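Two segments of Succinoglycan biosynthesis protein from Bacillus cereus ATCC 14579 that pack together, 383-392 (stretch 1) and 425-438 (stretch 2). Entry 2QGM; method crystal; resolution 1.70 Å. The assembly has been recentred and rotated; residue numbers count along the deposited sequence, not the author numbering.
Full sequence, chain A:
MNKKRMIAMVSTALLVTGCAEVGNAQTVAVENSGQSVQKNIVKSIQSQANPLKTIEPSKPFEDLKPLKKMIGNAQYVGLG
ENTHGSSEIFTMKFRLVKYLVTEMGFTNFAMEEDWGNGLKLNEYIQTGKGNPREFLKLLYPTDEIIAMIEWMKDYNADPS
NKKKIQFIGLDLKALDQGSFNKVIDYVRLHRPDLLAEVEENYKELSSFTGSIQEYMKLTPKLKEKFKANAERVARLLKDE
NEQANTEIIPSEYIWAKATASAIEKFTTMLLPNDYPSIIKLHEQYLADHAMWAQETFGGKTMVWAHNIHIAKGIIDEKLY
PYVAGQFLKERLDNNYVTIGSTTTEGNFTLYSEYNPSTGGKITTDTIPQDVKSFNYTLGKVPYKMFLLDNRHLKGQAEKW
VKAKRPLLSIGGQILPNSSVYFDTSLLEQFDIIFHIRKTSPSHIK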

ATOM      1  N   TYR A 383     -21.032   7.625 -15.629  1.00 21.06           N
ATOM      2  CA  TYR A 383     -20.795   8.072 -14.261  1.00 21.97           C
ATOM      3  C   TYR A 383     -19.349   8.536 -14.236  1.00 20.80           C
ATOM      4  O   TYR A 383     -18.467   7.810 -14.692  1.00 23.27           O
ATOM      5  CB  TYR A 383     -20.949   6.942 -13.244  1.00 20.82           C
ATOM      6  CG  TYR A 383     -22.364   6.494 -12.983  1.00 21.26           C
ATOM      7  CD1 TYR A 383     -23.385   7.417 -12.768  1.00 20.48           C
ATOM      8  CD2 TYR A 383     -22.674   5.142 -12.898  1.00 22.31           C
ATOM      9  CE1 TYR A 383     -24.678   7.001 -12.471  1.00 23.15           C
ATOM     10  CE2 TYR A 383     -23.957   4.715 -12.605  1.00 23.54           C
ATOM     11  CZ  TYR A 383     -24.956   5.644 -12.390  1.00 23.87           C
ATOM     12  OH  TYR A 383     -26.226   5.206 -12.089  1.00 25.15           O
ATOM     13  N   LYS A 384     -19.105   9.737 -13.726  1.00 20.98           N
ATOM     14  CA  LYS A 384     -17.743  10.258 -13.651  1.00 21.95           C
ATOM     15  C   LYS A 384     -16.914   9.456 -12.651  1.00 22.45           C
ATOM     16  O   LYS A 384     -15.710   9.300 -12.822  1.00 21.62           O
ATOM     17  CB  LYS A 384     -17.761  11.733 -13.250  1.00 24.18           C
ATOM     18  CG  LYS A 384     -18.191  12.674 -14.370  1.00 25.41           C
ATOM     19  CD  LYS A 384     -18.538  14.041 -13.806  1.00 28.51           C
ATOM     20  CE  LYS A 384     -18.745  15.062 -14.908  1.00 30.50           C
ATOM     21  NZ  LYS A 384     -19.674  14.561 -15.954  1.00 31.38           N
HETATM   22  N   MSE A 385     -17.567   8.951 -11.607  1.00 22.46           N
HETATM   23  CA  MSE A 385     -16.897   8.144 -10.587  1.00 21.80           C
HETATM   24  C   MSE A 385     -17.858   7.099 -10.053  1.00 20.91           C
HETATM   25  O   MSE A 385     -19.034   7.382  -9.840  1.00 19.55           O
HETATM   26  CB  MSE A 385     -16.443   9.009  -9.420  1.00 23.97           C
HETATM   27  CG  MSE A 385     -15.566  10.160  -9.806  1.00 26.25           C
HETATM   28 SE   MSE A 385     -15.185  11.166  -8.236  1.00 37.57          SE
HETATM   29  CE  MSE A 385     -16.830  12.144  -8.073  1.00 25.69           C
ATOM     30  N   PHE A 386     -17.363   5.891  -9.822  1.00 17.70           N
ATOM     31  CA  PHE A 386     -18.224   4.847  -9.316  1.00 17.28           C
ATOM     32  C   PHE A 386     -17.483   3.643  -8.752  1.00 17.20           C
ATOM     33  O   PHE A 386     -16.291   3.450  -9.009  1.00 16.53           O
ATOM     34  CB  PHE A 386     -19.180   4.367 -10.411  1.00 15.60           C
ATOM     35  CG  PHE A 386     -18.496   3.872 -11.652  1.00 17.80           C
ATOM     36  CD1 PHE A 386     -18.101   4.767 -12.648  1.00 18.48           C
ATOM     37  CD2 PHE A 386     -18.272   2.508 -11.842  1.00 16.33           C
ATOM     38  CE1 PHE A 386     -17.497   4.314 -13.821  1.00 19.95           C
ATOM     39  CE2 PHE A 386     -17.666   2.041 -13.011  1.00 19.00           C
ATOM     40  CZ  PHE A 386     -17.278   2.945 -14.006  1.00 18.86           C
ATOM     41  N   LEU A 387     -18.202   2.854  -7.958  1.00 16.71           N
ATOM     42  CA  LEU A 387     -17.670   1.637  -7.372  1.00 18.86           C
ATOM     43  C   LEU A 387     -18.264   0.514  -8.187  1.00 18.51           C
ATOM     44  O   LEU A 387     -19.398   0.617  -8.654  1.00 18.17           O
ATOM     45  CB  LEU A 387     -18.144   1.458  -5.929  1.00 19.35           C
ATOM     46  CG  LEU A 387     -17.724   2.494  -4.897  1.00 20.39           C
ATOM     47  CD1 LEU A 387     -18.563   2.336  -3.642  1.00 20.99           C
ATOM     48  CD2 LEU A 387     -16.256   2.315  -4.592  1.00 19.00           C
ATOM     49  N   LEU A 388     -17.505  -0.560  -8.353  1.00 18.63           N
ATOM     50  CA  LEU A 388     -17.986  -1.714  -9.090  1.00 19.07           C
ATOM     51  C   LEU A 388     -17.516  -2.973  -8.366  1.00 19.46           C
ATOM     52  O   LEU A 388     -16.316  -3.184  -8.207  1.00 19.05           O
ATOM     53  CB  LEU A 388     -17.444  -1.693 -10.525  1.00 20.91           C
ATOM     54  CG  LEU A 388     -18.041  -2.757 -11.440  1.00 21.54           C
ATOM     55  CD1 LEU A 388     -19.529  -2.465 -11.572  1.00 21.86           C
ATOM     56  CD2 LEU A 388     -17.367  -2.765 -12.814  1.00 23.24           C
ATOM     57  N   ASP A 389     -18.460  -3.794  -7.905  1.00 18.17           N
ATOM     58  CA  ASP A 389     -18.121  -5.048  -7.213  1.00 18.89           C
ATOM     59  C   ASP A 389     -18.033  -6.118  -8.297  1.00 19.43           C
ATOM     60  O   ASP A 389     -19.049  -6.641  -8.746  1.00 19.31           O
ATOM     61  CB  ASP A 389     -19.212  -5.425  -6.193  1.00 19.42           C
ATOM     62  CG  ASP A 389     -18.827  -6.632  -5.324  1.00 21.87           C
ATOM     63  OD1 ASP A 389     -17.955  -7.425  -5.736  1.00 20.20           O
ATOM     64  OD2 ASP A 389     -19.410  -6.781  -4.232  1.00 19.28           O
ATOM     65  N   ASN A 390     -16.817  -6.449  -8.715  1.00 18.23           N
ATOM     66  CA  ASN A 390     -16.635  -7.418  -9.790  1.00 18.64           C
ATOM     67  C   ASN A 390     -17.037  -8.848  -9.430  1.00 18.77           C
ATOM     68  O   ASN A 390     -17.328  -9.652 -10.317  1.00 20.53           O
ATOM     69  CB  ASN A 390     -15.177  -7.409 -10.289  1.00 18.46           C
ATOM     70  CG  ASN A 390     -14.686  -6.017 -10.679  1.00 19.39           C
ATOM     71  OD1 ASN A 390     -15.392  -5.252 -11.335  1.00 19.03           O
ATOM     72  ND2 ASN A 390     -13.456  -5.696 -10.290  1.00 19.55           N
ATOM     73  N   ARG A 391     -17.070  -9.159  -8.139  1.00 17.53           N
ATOM     74  CA  ARG A 391     -17.414 -10.503  -7.680  1.00 19.47           C
ATOM     75  C   ARG A 391     -18.863 -10.919  -7.895  1.00 19.69           C
ATOM     76  O   ARG A 391     -19.140 -12.101  -8.085  1.00 22.48           O
ATOM     77  CB  ARG A 391     -17.110 -10.643  -6.189  1.00 18.82           C
ATOM     78  CG  ARG A 391     -15.715 -10.227  -5.795  1.00 16.30           C
ATOM     79  CD  ARG A 391     -15.615 -10.139  -4.287  1.00 17.51           C
ATOM     80  NE  ARG A 391     -16.533  -9.133  -3.778  1.00 17.88           N
ATOM     81  CZ  ARG A 391     -16.705  -8.853  -2.493  1.00 21.32           C
ATOM     82  NH1 ARG A 391     -16.015  -9.509  -1.568  1.00 21.37           N
ATOM     83  NH2 ARG A 391     -17.572  -7.911  -2.134  1.00 22.07           N
ATOM     84  N   HIS A 392     -19.786  -9.964  -7.861  1.00 20.67           N
ATOM     85  CA  HIS A 392     -21.199 -10.289  -8.006  1.00 22.06           C
ATOM     86  C   HIS A 392     -21.877  -9.803  -9.282  1.00 22.34           C
ATOM     87  O   HIS A 392     -23.106  -9.801  -9.375  1.00 23.29           O
ATOM     88  CB  HIS A 392     -21.950  -9.781  -6.771  1.00 22.99           C
ATOM     89  CG  HIS A 392     -21.416 -10.328  -5.484  1.00 23.69           C
ATOM     90  ND1 HIS A 392     -21.454 -11.668  -5.172  1.00 24.63           N
ATOM     91  CD2 HIS A 392     -20.788  -9.719  -4.446  1.00 24.24           C
ATOM     92  CE1 HIS A 392     -20.874 -11.865  -4.000  1.00 24.51           C
ATOM     93  NE2 HIS A 392     -20.461 -10.697  -3.541  1.00 24.07           N
TER
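Stretch 2, residues 425-438: SLLEQFDIIFHIRK

Asn390, at the end of the strand in stretch 1, points its side chain toward the chain that leads into the partner strand: its side-chain ND2 donates an almost straight hydrogen bond to Phe430 O (3.1 Å, 179°), while its backbone N makes a weak one to Asp431 O (2.7 Å, 127°). Its OD1, buried by the contact, finds no partner in the model. Stretch 2 begins with a short helix, 426-429, capped by Ser425, whose OG accepts from Glu428 N (3.2 Å). Phe430 is the first residue to leave helical conformation, and after Asp431 the chain extends into a strand, 432-436, running antiparallel to strand 385-389. The axes approach to 4.7 Å, with an angle of 165° between their N-to-C directions.

Two hydrogen-bonded pairs set the register. Phe386 and His435 exchange backbone bonds, Phe386 N to His435 O at 3.1 Å and His435 N to Phe386 O at 2.8 Å; two residues along, Leu388 N donates to Ile433 O (2.9 Å) and Ile433 N to Leu388 O (3.0 Å). The non-hydrogen-bonded pairs alternate with these and bring the CA atoms closer: CA-CA is 4.6 Å for Met385-Ile436 and 4.4 Å for both Leu387-Phe434 and Asp389-Ile432, against 5.3 Å for Phe386-His435 and 5.4 Å for Leu388-Ile433. Just ahead of the strand of stretch 1, Lys384 O accepts from Arg437 N (3.0 Å), where the chain turns a corner at 437 and 438.

Side chains alternate between the faces of the sheet. One carries Phe386, Leu388, Ile433 and His435. There His435 CB lies over the Phe386 ring, 3.9 Å from its centroid, while the two rings meet obliquely with planes at 47°; Leu388 CB packs on Ile433 CG1 at 3.7 Å. The other face carries selenomethionine Met385, Leu387 and Asp389 against Ile436, Phe434 and Ile432. Leu387 CD2 touches Phe434 CB at 3.8 Å, and Met385 CG sits more loosely against Ile436 CG2 at 4.3 Å.

At the helix end, Leu427 CD1 packs against Asn390 CB (3.8 Å). Asp389 holds Arg391 in a salt bridge, NE to OD1 at 3.0 Å, with NH2 also donating to OD2 at 3.0 Å. The arginine lies across the start of the partner strand, its CD 3.4 Å from Asp431 CB and Ile432 CD1 over one face of its guanidinium. At the other end, a water lies 2.8 Å from Tyr383 O and accepts from Arg437 NE (3.0 Å). In all, the contact buries 894 Å², both sides summed.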

ATOM      1  N   SER A 425      -7.085 -10.130 -16.457  1.00 24.63           N
ATOM      2  CA  SER A 425      -8.505 -10.085 -16.135  1.00 23.53           C
ATOM      3  C   SER A 425      -8.704  -9.157 -14.951  1.00 22.62           C
ATOM      4  O   SER A 425      -7.943  -9.214 -13.980  1.00 22.38           O
ATOM      5  CB  SER A 425      -9.012 -11.485 -15.791  1.00 25.93           C
ATOM      6  OG  SER A 425     -10.156 -11.435 -14.964  1.00 28.52           O
ATOM      7  N   LEU A 426      -9.725  -8.310 -15.017  1.00 21.32           N
ATOM      8  CA  LEU A 426      -9.983  -7.371 -13.926  1.00 20.50           C
ATOM      9  C   LEU A 426     -10.386  -8.073 -12.629  1.00 19.56           C
ATOM     10  O   LEU A 426      -9.847  -7.755 -11.574  1.00 17.18           O
ATOM     11  CB  LEU A 426     -11.054  -6.361 -14.341  1.00 18.76           C
ATOM     12  CG  LEU A 426     -11.106  -5.108 -13.458  1.00 19.25           C
ATOM     13  CD1 LEU A 426      -9.853  -4.247 -13.661  1.00 18.60           C
ATOM     14  CD2 LEU A 426     -12.359  -4.318 -13.805  1.00 19.07           C
ATOM     15  N   LEU A 427     -11.326  -9.017 -12.706  1.00 20.35           N
ATOM     16  CA  LEU A 427     -11.769  -9.753 -11.520  1.00 19.93           C
ATOM     17  C   LEU A 427     -10.613 -10.565 -10.927  1.00 20.65           C
ATOM     18  O   LEU A 427     -10.529 -10.765  -9.715  1.00 21.04           O
ATOM     19  CB  LEU A 427     -12.916 -10.702 -11.872  1.00 22.27           C
ATOM     20  CG  LEU A 427     -13.320 -11.651 -10.741  1.00 23.17           C
ATOM     21  CD1 LEU A 427     -13.879 -10.851  -9.556  1.00 21.91           C
ATOM     22  CD2 LEU A 427     -14.345 -12.648 -11.251  1.00 24.88           C
ATOM     23  N   GLU A 428      -9.732 -11.036 -11.802  1.00 21.41           N
ATOM     24  CA  GLU A 428      -8.569 -11.819 -11.406  1.00 23.20           C
ATOM     25  C   GLU A 428      -7.710 -11.023 -10.431  1.00 21.86           C
ATOM     26  O   GLU A 428      -7.113 -11.581  -9.506  1.00 19.96           O
ATOM     27  CB  GLU A 428      -7.752 -12.160 -12.660  1.00 25.36           C
ATOM     28  CG  GLU A 428      -6.545 -13.052 -12.439  1.00 30.13           C
ATOM     29  CD  GLU A 428      -5.738 -13.247 -13.715  1.00 33.09           C
ATOM     30  OE1 GLU A 428      -6.352 -13.479 -14.778  1.00 35.11           O
ATOM     31  OE2 GLU A 428      -4.491 -13.179 -13.657  1.00 36.23           O
ATOM     32  N   GLN A 429      -7.661  -9.713 -10.648  1.00 20.97           N
ATOM     33  CA  GLN A 429      -6.853  -8.821  -9.830  1.00 18.93           C
ATOM     34  C   GLN A 429      -7.593  -8.132  -8.694  1.00 18.71           C
ATOM     35  O   GLN A 429      -7.065  -8.024  -7.587  1.00 18.30           O
ATOM     36  CB  GLN A 429      -6.226  -7.741 -10.723  1.00 18.95           C
ATOM     37  CG  GLN A 429      -5.548  -8.298 -11.960  1.00 18.48           C
ATOM     38  CD  GLN A 429      -4.385  -9.185 -11.616  1.00 21.19           C
ATOM     39  OE1 GLN A 429      -3.842  -9.886 -12.483  1.00 22.90           O
ATOM     40  NE2 GLN A 429      -3.980  -9.162 -10.354  1.00 15.31           N
ATOM     41  N   PHE A 430      -8.817  -7.677  -8.958  1.00 18.37           N
ATOM     42  CA  PHE A 430      -9.573  -6.938  -7.953  1.00 17.94           C
ATOM     43  C   PHE A 430     -11.002  -7.415  -7.698  1.00 17.79           C
ATOM     44  O   PHE A 430     -11.753  -7.702  -8.635  1.00 17.55           O
ATOM     45  CB  PHE A 430      -9.633  -5.458  -8.353  1.00 17.33           C
ATOM     46  CG  PHE A 430      -8.313  -4.887  -8.835  1.00 15.84           C
ATOM     47  CD1 PHE A 430      -7.192  -4.868  -8.006  1.00 16.47           C
ATOM     48  CD2 PHE A 430      -8.210  -4.327 -10.111  1.00 18.18           C
ATOM     49  CE1 PHE A 430      -5.992  -4.296  -8.436  1.00 14.95           C
ATOM     50  CE2 PHE A 430      -7.016  -3.753 -10.551  1.00 18.22           C
ATOM     51  CZ  PHE A 430      -5.900  -3.735  -9.711  1.00 16.49           C
ATOM     52  N   ASP A 431     -11.389  -7.475  -6.427  1.00 16.77           N
ATOM     53  CA  ASP A 431     -12.748  -7.879  -6.071  1.00 17.01           C
ATOM     54  C   ASP A 431     -13.659  -6.700  -6.410  1.00 17.26           C
ATOM     55  O   ASP A 431     -14.757  -6.870  -6.946  1.00 16.49           O
ATOM     56  CB  ASP A 431     -12.857  -8.160  -4.563  1.00 17.93           C
ATOM     57  CG  ASP A 431     -12.034  -9.358  -4.120  1.00 20.65           C
ATOM     58  OD1 ASP A 431     -12.145 -10.426  -4.755  1.00 21.41           O
ATOM     59  OD2 ASP A 431     -11.285  -9.238  -3.125  1.00 22.15           O
ATOM     60  N   ILE A 432     -13.163  -5.509  -6.090  1.00 16.46           N
ATOM     61  CA  ILE A 432     -13.871  -4.251  -6.266  1.00 16.70           C
ATOM     62  C   ILE A 432     -12.944  -3.214  -6.884  1.00 16.73           C
ATOM     63  O   ILE A 432     -11.727  -3.295  -6.746  1.00 17.61           O
ATOM     64  CB  ILE A 432     -14.322  -3.709  -4.879  1.00 16.85           C
ATOM     65  CG1 ILE A 432     -15.216  -4.726  -4.189  1.00 14.96           C
ATOM     66  CG2 ILE A 432     -15.062  -2.379  -5.021  1.00 16.01           C
ATOM     67  CD1 ILE A 432     -15.359  -4.491  -2.704  1.00 15.29           C
ATOM     68  N   ILE A 433     -13.523  -2.250  -7.584  1.00 18.54           N
ATOM     69  CA  ILE A 433     -12.729  -1.172  -8.146  1.00 15.97           C
ATOM     70  C   ILE A 433     -13.478   0.131  -7.950  1.00 16.67           C
ATOM     71  O   ILE A 433     -14.705   0.142  -7.832  1.00 16.49           O
ATOM     72  CB  ILE A 433     -12.463  -1.331  -9.680  1.00 16.37           C
ATOM     73  CG1 ILE A 433     -13.784  -1.357 -10.450  1.00 16.62           C
ATOM     74  CG2 ILE A 433     -11.651  -2.582  -9.945  1.00 16.76           C
ATOM     75  CD1 ILE A 433     -13.609  -1.132 -11.933  1.00 21.54           C
ATOM     76  N   PHE A 434     -12.732   1.223  -7.837  1.00 16.29           N
ATOM     77  CA  PHE A 434     -13.346   2.542  -7.770  1.00 17.04           C
ATOM     78  C   PHE A 434     -12.751   3.264  -8.961  1.00 17.52           C
ATOM     79  O   PHE A 434     -11.531   3.404  -9.093  1.00 18.17           O
ATOM     80  CB  PHE A 434     -13.091   3.280  -6.435  1.00 16.11           C
ATOM     81  CG  PHE A 434     -11.647   3.621  -6.146  1.00 15.81           C
ATOM     82  CD1 PHE A 434     -11.148   4.904  -6.391  1.00 12.63           C
ATOM     83  CD2 PHE A 434     -10.808   2.680  -5.560  1.00 14.23           C
ATOM     84  CE1 PHE A 434      -9.832   5.241  -6.048  1.00 14.18           C
ATOM     85  CE2 PHE A 434      -9.497   3.007  -5.217  1.00 13.48           C
ATOM     86  CZ  PHE A 434      -9.007   4.286  -5.458  1.00 17.04           C
ATOM     87  N   HIS A 435     -13.633   3.671  -9.864  1.00 16.67           N
ATOM     88  CA  HIS A 435     -13.218   4.345 -11.074  1.00 17.82           C
ATOM     89  C   HIS A 435     -13.398   5.852 -10.997  1.00 15.95           C
ATOM     90  O   HIS A 435     -14.393   6.345 -10.460  1.00 15.59           O
ATOM     91  CB  HIS A 435     -14.016   3.802 -12.268  1.00 16.74           C
ATOM     92  CG  HIS A 435     -13.526   4.289 -13.593  1.00 19.60           C
ATOM     93  ND1 HIS A 435     -12.327   3.882 -14.139  1.00 20.94           N
ATOM     94  CD2 HIS A 435     -14.056   5.173 -14.475  1.00 21.18           C
ATOM     95  CE1 HIS A 435     -12.138   4.493 -15.293  1.00 23.40           C
ATOM     96  NE2 HIS A 435     -13.176   5.284 -15.519  1.00 22.48           N
ATOM     97  N   ILE A 436     -12.399   6.570 -11.504  1.00 17.54           N
ATOM     98  CA  ILE A 436     -12.423   8.028 -11.585  1.00 16.86           C
ATOM     99  C   ILE A 436     -12.031   8.307 -13.033  1.00 18.13           C
ATOM    100  O   ILE A 436     -10.856   8.245 -13.392  1.00 18.33           O
ATOM    101  CB  ILE A 436     -11.388   8.705 -10.645  1.00 16.48           C
ATOM    102  CG1 ILE A 436     -11.686   8.346  -9.189  1.00 17.50           C
ATOM    103  CG2 ILE A 436     -11.430  10.228 -10.846  1.00 18.43           C
ATOM    104  CD1 ILE A 436     -10.762   9.009  -8.176  1.00 15.73           C
ATOM    105  N   ARG A 437     -13.019   8.596 -13.874  1.00 18.37           N
ATOM    106  CA  ARG A 437     -12.757   8.829 -15.291  1.00 19.63           C
ATOM    107  C   ARG A 437     -11.597   9.783 -15.571  1.00 19.09           C
ATOM    108  O   ARG A 437     -10.598   9.395 -16.174  1.00 19.77           O
ATOM    109  CB  ARG A 437     -14.017   9.353 -15.980  1.00 21.19           C
ATOM    110  CG  ARG A 437     -13.887   9.474 -17.484  1.00 25.18           C
ATOM    111  CD  ARG A 437     -15.088  10.199 -18.059  1.00 29.03           C
ATOM    112  NE  ARG A 437     -16.332   9.469 -17.833  1.00 29.79           N
ATOM    113  CZ  ARG A 437     -17.539  10.010 -17.950  1.00 30.45           C
ATOM    114  NH1 ARG A 437     -17.661  11.287 -18.282  1.00 30.32           N
ATOM    115  NH2 ARG A 437     -18.623   9.271 -17.748  1.00 30.77           N
ATOM    116  N   LYS A 438     -11.731  11.032 -15.148  1.00 19.29           N
ATOM    117  CA  LYS A 438     -10.677  12.008 -15.385  1.00 20.34           C
ATOM    118  C   LYS A 438      -9.874  12.328 -14.135  1.00 18.72           C
ATOM    119  O   LYS A 438     -10.430  12.601 -13.067  1.00 20.32           O
ATOM    120  CB  LYS A 438     -11.257  13.306 -15.967  1.00 23.37           C
ATOM    121  CG  LYS A 438     -11.842  13.166 -17.366  1.00 26.76           C
ATOM    122  CD  LYS A 438     -12.253  14.517 -17.954  1.00 30.51           C
ATOM    123  CE  LYS A 438     -12.804  14.366 -19.369  1.00 32.21           C
ATOM    124  NZ  LYS A 438     -13.097  15.688 -20.010  1.00 35.77           N
TER
HETATM  125  O   HOH W   1     -16.384   6.946 -16.303  1.00 20.03           O
HETATM  126  O   HOH W   2     -14.230  12.261 -13.484  1.00 24.50           O